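Lmo2125 protein (Listeria monocytogenes serovar 1/2a, PDB 5TU0) binds maltose and, as a probable membrane-anchored solute-binding lipoprotein, is likely to deliver it to a transporter for uptake. Local coordinates at residues 112-117 with 238-243. The protein carries 2 engineered substitutions. Sequence-based numbering, arbitrary orientation.
Sequences IIETLV and GGPWSA. With GLC (alpha-D-glucopyranose), chain B.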
loop_
_atom_site.group_PDB
_atom_site.type_symbol
_atom_site.label_atom_id
_atom_site.label_comp_id
_atom_site.label_asym_id
_atom_site.label_seq_id
_atom_site.Cartn_x
_atom_site.Cartn_y
_atom_site.Cartn_z
ATOM N N ILE A 112 2.557 -3.026 -10.255
ATOM C CA ILE A 112 3.454 -2.471 -9.262
ATOM C C ILE A 112 3.037 -2.952 -7.890
ATOM O O ILE A 112 1.851 -3.016 -7.602
ATOM C CB ILE A 112 3.385 -0.928 -9.271
ATOM C CG1 ILE A 112 3.930 -0.372 -10.601
ATOM C CG2 ILE A 112 4.157 -0.320 -8.096
ATOM C CD1 ILE A 112 3.784 1.127 -10.753
ATOM N N ILE A 113 4.010 -3.300 -7.056
ATOM C CA ILE A 113 3.717 -3.692 -5.680
ATOM C C ILE A 113 4.398 -2.715 -4.754
ATOM O O ILE A 113 5.409 -2.138 -5.096
ATOM C CB ILE A 113 4.175 -5.130 -5.317
ATOM C CG1 ILE A 113 5.696 -5.318 -5.519
ATOM C CG2 ILE A 113 3.378 -6.141 -6.131
ATOM C CD1 ILE A 113 6.301 -6.458 -4.715
ATOM N N GLU A 114 3.805 -2.515 -3.591
ATOM C CA GLU A 114 4.414 -1.689 -2.572
ATOM C C GLU A 114 3.836 -2.009 -1.212
ATOM O O GLU A 114 2.738 -2.528 -1.111
ATOM C CB GLU A 114 4.288 -0.194 -2.878
ATOM C CG GLU A 114 2.886 0.340 -3.036
ATOM C CD GLU A 114 2.843 1.865 -3.046
ATOM O OE1 GLU A 114 3.918 2.520 -3.201
ATOM O OE2 GLU A 114 1.731 2.411 -2.875
ATOM N N THR A 115 4.613 -1.738 -0.178
ATOM C CA THR A 115 4.152 -1.939 1.168
ATOM C C THR A 115 5.067 -1.123 2.060
ATOM O O THR A 115 6.067 -0.552 1.593
ATOM C CB THR A 115 4.158 -3.432 1.585
ATOM O OG1 THR A 115 3.520 -3.579 2.861
ATOM C CG2 THR A 115 5.566 -3.993 1.680
ATOM N N LEU A 116 4.709 -1.059 3.326
ATOM C CA LEU A 116 5.487 -0.344 4.313
ATOM C C LEU A 116 6.825 -1.025 4.580
ATOM O O LEU A 116 6.948 -2.244 4.517
ATOM C CB LEU A 116 4.704 -0.204 5.617
ATOM C CG LEU A 116 3.452 0.660 5.598
ATOM C CD1 LEU A 116 2.864 0.718 7.003
ATOM C CD2 LEU A 116 3.743 2.064 5.102
ATOM N N VAL A 117 7.815 -0.205 4.912
ATOM C CA VAL A 117 9.167 -0.659 5.165
ATOM C C VAL A 117 9.731 0.127 6.346
ATOM O O VAL A 117 9.072 1.033 6.871
ATOM C CB VAL A 117 10.074 -0.463 3.910
ATOM C CG1 VAL A 117 9.562 -1.291 2.731
ATOM C CG2 VAL A 117 10.166 1.002 3.498
ATOM N N GLY A 238 7.579 3.607 7.195
ATOM C CA GLY A 238 7.175 4.493 6.114
ATOM C C GLY A 238 6.913 3.772 4.819
ATOM O O GLY A 238 7.230 2.596 4.691
ATOM N N GLY A 239 6.321 4.471 3.854
ATOM C CA GLY A 239 6.044 3.864 2.554
ATOM C C GLY A 239 7.112 4.234 1.548
ATOM O O GLY A 239 7.841 5.182 1.767
ATOM N N PRO A 240 7.216 3.487 0.434
ATOM C CA PRO A 240 8.212 3.798 -0.611
ATOM C C PRO A 240 8.099 5.226 -1.154
ATOM O O PRO A 240 9.100 5.826 -1.573
ATOM C CB PRO A 240 7.876 2.786 -1.715
ATOM C CG PRO A 240 7.297 1.640 -0.991
ATOM C CD PRO A 240 6.498 2.236 0.130
ATOM N N TRP A 241 6.887 5.770 -1.124
ATOM C CA TRP A 241 6.635 7.133 -1.629
ATOM C C TRP A 241 7.455 8.219 -0.920
ATOM O O TRP A 241 7.683 9.269 -1.491
ATOM C CB TRP A 241 5.133 7.481 -1.559
ATOM C CG TRP A 241 4.529 7.323 -0.193
ATOM C CD1 TRP A 241 4.526 8.241 0.809
ATOM C CD2 TRP A 241 3.853 6.162 0.318
ATOM N NE1 TRP A 241 3.891 7.724 1.917
ATOM C CE2 TRP A 241 3.465 6.455 1.640
ATOM C CE3 TRP A 241 3.537 4.902 -0.220
ATOM C CZ2 TRP A 241 2.775 5.538 2.447
ATOM C CZ3 TRP A 241 2.839 3.989 0.584
ATOM C CH2 TRP A 241 2.472 4.317 1.904
ATOM N N SER A 242 7.903 7.961 0.307
ATOM C CA SER A 242 8.682 8.956 1.057
ATOM C C SER A 242 10.188 9.026 0.713
ATOM O O SER A 242 10.852 10.006 1.055
ATOM C CB SER A 242 8.561 8.694 2.556
ATOM O OG SER A 242 7.219 8.747 2.969
ATOM N N ALA A 243 10.725 7.981 0.082
ATOM C CA ALA A 243 12.166 7.923 -0.231
ATOM C C ALA A 243 12.657 9.161 -0.993
ATOM O O ALA A 243 13.674 9.753 -0.620
ATOM C CB ALA A 243 12.493 6.654 -1.003
HETATM C C1 GLC B . 1.230 9.454 -1.525
HETATM C C2 GLC B . 1.272 8.161 -2.345
HETATM C C3 GLC B . 0.165 7.179 -1.959
HETATM C C4 GLC B . 0.019 7.027 -0.450
HETATM C C5 GLC B . -0.056 8.395 0.223
HETATM C C6 GLC B . -0.157 8.263 1.740
HETATM O O1 GLC B . 0.149 10.290 -1.967
HETATM O O2 GLC B . 1.152 8.482 -3.736
HETATM O O3 GLC B . 0.455 5.895 -2.523
HETATM O O4 GLC B . -1.174 6.274 -0.182
HETATM O O5 GLC B . 1.101 9.167 -0.127
HETATM O O6 GLC B . 0.305 9.453 2.392
#
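Glu114 meets the indole of Trp241 at its edge. Glu114 OE1 lies near the ring plane, 3.8 Å from Trp241 CE3, and the two side chains cross at about a right angle. The carboxylate plane is turned 63° from the ring. The Glu114 chain runs extended beyond CG (chi2 168°), which carries the carboxylate out to the Trp241 edge. Glu114 OE2 comes to 3.7 Å from O3 of one glucose unit of the bound maltose. That sugar lies over one face of the Trp241 ring, with its C4 3.9 Å above the centre. This is the carbohydrate-aromatic stacking common in sugar-binding proteins. Gly239 CA backs the opposite face, offset toward the rim. Leu116 CD2 approaches Trp241 CH2 obliquely at 4.1 Å, and Tyr164, also of the glycan pocket, touches both residues. The fold is that of a periplasmic binding protein. Strand 105-121 pairs with the end of strand 235-238 at Val117 and Gly238, an antiparallel hydrogen-bonded pair. Val117 N to Gly238 O is 2.9 Å, and Gly238 N bonds back to Val117 O. The loop to helix 243-248 follows, and its Pro240 ring packs against strand 105-121. Pro240 CG touches Glu114 CB, and Pro240 CD lies 3.2 Å from Thr115 O. That carbonyl is buried and has no hydrogen-bond partner in the model, whereas Thr115 OG1 bonds to Phe270 O.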